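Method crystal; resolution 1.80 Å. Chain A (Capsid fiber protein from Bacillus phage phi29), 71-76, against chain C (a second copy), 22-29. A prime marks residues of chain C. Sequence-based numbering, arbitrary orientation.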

# COMPACT_ATOMS: atom_id res chain seq x y z
N ILE A 71 -13.59 20.47 -1.87
CA ILE A 71 -13.13 19.30 -2.59
C ILE A 71 -14.34 18.66 -3.27
O ILE A 71 -15.40 18.53 -2.65
N LYS A 72 -14.18 18.32 -4.54
CA LYS A 72 -15.20 17.63 -5.31
C LYS A 72 -14.82 16.17 -5.46
O LYS A 72 -13.64 15.81 -5.44
N VAL A 73 -15.84 15.31 -5.58
CA VAL A 73 -15.59 13.88 -5.76
C VAL A 73 -14.71 13.69 -6.97
O VAL A 73 -14.98 14.23 -8.05
N GLY A 74 -13.62 12.94 -6.80
CA GLY A 74 -12.70 12.68 -7.89
C GLY A 74 -11.50 13.61 -7.97
O GLY A 74 -10.60 13.35 -8.78
N ASP A 75 -11.46 14.67 -7.16
CA ASP A 75 -10.29 15.55 -7.13
C ASP A 75 -9.05 14.78 -6.69
O ASP A 75 -9.11 13.98 -5.75
N ASN A 76 -7.93 15.04 -7.35
CA ASN A 76 -6.65 14.61 -6.82
C ASN A 76 -6.20 15.57 -5.73
O ASN A 76 -6.40 16.78 -5.82
N SER C 22 -12.49 7.17 -13.19
CA SER C 22 -12.36 8.50 -13.75
C SER C 22 -13.31 9.44 -13.03
O SER C 22 -14.27 9.02 -12.39
N GLN C 23 -13.03 10.74 -13.14
CA GLN C 23 -13.89 11.74 -12.53
C GLN C 23 -15.08 12.03 -13.44
O GLN C 23 -14.90 12.49 -14.58
N GLY C 24 -16.28 11.76 -12.94
CA GLY C 24 -17.51 12.17 -13.59
C GLY C 24 -18.08 13.41 -12.96
O GLY C 24 -17.39 14.18 -12.28
N ASP C 25 -19.38 13.62 -13.19
CA ASP C 25 -20.08 14.79 -12.65
C ASP C 25 -20.35 14.56 -11.16
O ASP C 25 -21.39 14.04 -10.77
N ASP C 26 -19.39 14.98 -10.34
CA ASP C 26 -19.43 14.80 -8.88
C ASP C 26 -19.70 13.34 -8.52
O ASP C 26 -20.49 13.03 -7.62
N ILE C 27 -19.04 12.43 -9.23
CA ILE C 27 -19.16 11.01 -8.95
C ILE C 27 -17.97 10.33 -9.61
O ILE C 27 -17.44 10.81 -10.62
N ILE C 28 -17.53 9.24 -9.03
CA ILE C 28 -16.51 8.43 -9.66
C ILE C 28 -17.18 7.58 -10.73
O ILE C 28 -18.26 7.03 -10.50
N GLU C 29 -16.57 7.52 -11.91
CA GLU C 29 -17.04 6.62 -12.96
C GLU C 29 -16.07 5.46 -13.11
O GLU C 29 -14.86 5.62 -12.94

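Val73, at a corner of the type II turn from Lys72 to Asp75, has its CA-to-CB bond directed toward the second chain and, with chi1 t, sets CG1 3.8 Å from CG1 of Ile28′ and 3.7 Å from CA of Ile27′. A branched apolar side chain suits this place, since its CG1 meets both the Ile28′ side chain and the backbone at Ile27′. Ile28′, m at both chi1 and chi2, also brings its CD1 to 3.9 Å from CA of Gly74.

Gln23′ supplies the main polar link. Its CA-to-CB bond points sideways, but chi1 and chi2, both t, extend the chain so that the amide can meet the turn. There NE2 donates to Val73 O (2.9 Å) and to Asp75 OD1 (3.2 Å), using both its hydrogens. Asp75, chi1 m, is held ready for this: its OD2 accepts from Lys72 N at 2.9 Å. Glycine suits position 74, because a CB would clash with CG of Gln23′ and, at these backbone angles, with the preceding carbonyl.

Asp26′, chi1 t, brings its carboxylate to the start of the turn, where Val73 N donates a weak hydrogen bond to OD1 (3.5 Å). Water 1 reinforces this edge, donating to Val73 O (2.9 Å) and accepting weakly from Asp26′ N (3.4 Å).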

# COMPACT_ATOMS: atom_id res chain seq x y z
CB ILE A 71 -12.41 18.30 -1.66
CG1 ILE A 71 -11.05 18.84 -1.21
CG2 ILE A 71 -12.24 16.95 -2.34
CD1 ILE A 71 -10.40 18.04 -0.09
CB LYS A 72 -15.37 18.28 -6.69
CG LYS A 72 -15.81 19.74 -6.64
CD LYS A 72 -16.97 19.93 -5.65
CE LYS A 72 -17.59 21.33 -5.72
NZ LYS A 72 -16.71 22.39 -5.14
CB VAL A 73 -16.91 13.11 -5.90
CG1 VAL A 73 -16.65 11.67 -6.35
CG2 VAL A 73 -17.69 13.15 -4.59
CB ASP A 75 -10.52 16.72 -6.16
CG ASP A 75 -11.35 17.84 -6.76
OD1 ASP A 75 -11.63 17.79 -7.98
OD2 ASP A 75 -11.74 18.76 -6.01
CB ASN A 76 -5.61 14.55 -7.93
CG ASN A 76 -6.04 13.65 -9.05
OD1 ASN A 76 -6.22 12.45 -8.84
ND2 ASN A 76 -6.21 14.21 -10.25
CB SER C 22 -12.62 8.52 -15.27
OG SER C 22 -13.72 7.71 -15.62
CB GLN C 23 -13.12 13.03 -12.25
CG GLN C 23 -13.90 14.01 -11.38
CD GLN C 23 -13.12 15.25 -11.05
OE1 GLN C 23 -12.48 15.84 -11.92
NE2 GLN C 23 -13.15 15.66 -9.79
CB ASP C 25 -21.36 15.04 -13.42
CG ASP C 25 -21.87 16.45 -13.25
OD1 ASP C 25 -21.68 17.02 -12.15
OD2 ASP C 25 -22.45 17.00 -14.21
CB ASP C 26 -20.45 15.72 -8.22
CG ASP C 26 -20.13 15.98 -6.76
OD1 ASP C 26 -19.01 16.45 -6.45
OD2 ASP C 26 -21.00 15.68 -5.91
CB ILE C 27 -20.51 10.44 -9.46
CG1 ILE C 27 -20.70 9.01 -8.99
CG2 ILE C 27 -20.61 10.54 -10.98
CD1 ILE C 27 -22.12 8.54 -9.14
CB ILE C 28 -15.79 7.55 -8.62
CG1 ILE C 28 -15.11 8.45 -7.58
CG2 ILE C 28 -14.82 6.64 -9.31
CD1 ILE C 28 -13.77 8.98 -8.00
CB GLU C 29 -17.21 7.37 -14.28
CG GLU C 29 -18.08 8.60 -14.13
CD GLU C 29 -18.62 9.10 -15.45
OE1 GLU C 29 -19.84 9.38 -15.54
OE2 GLU C 29 -17.82 9.19 -16.41
O HOH W 1 -16.35 16.26 -9.64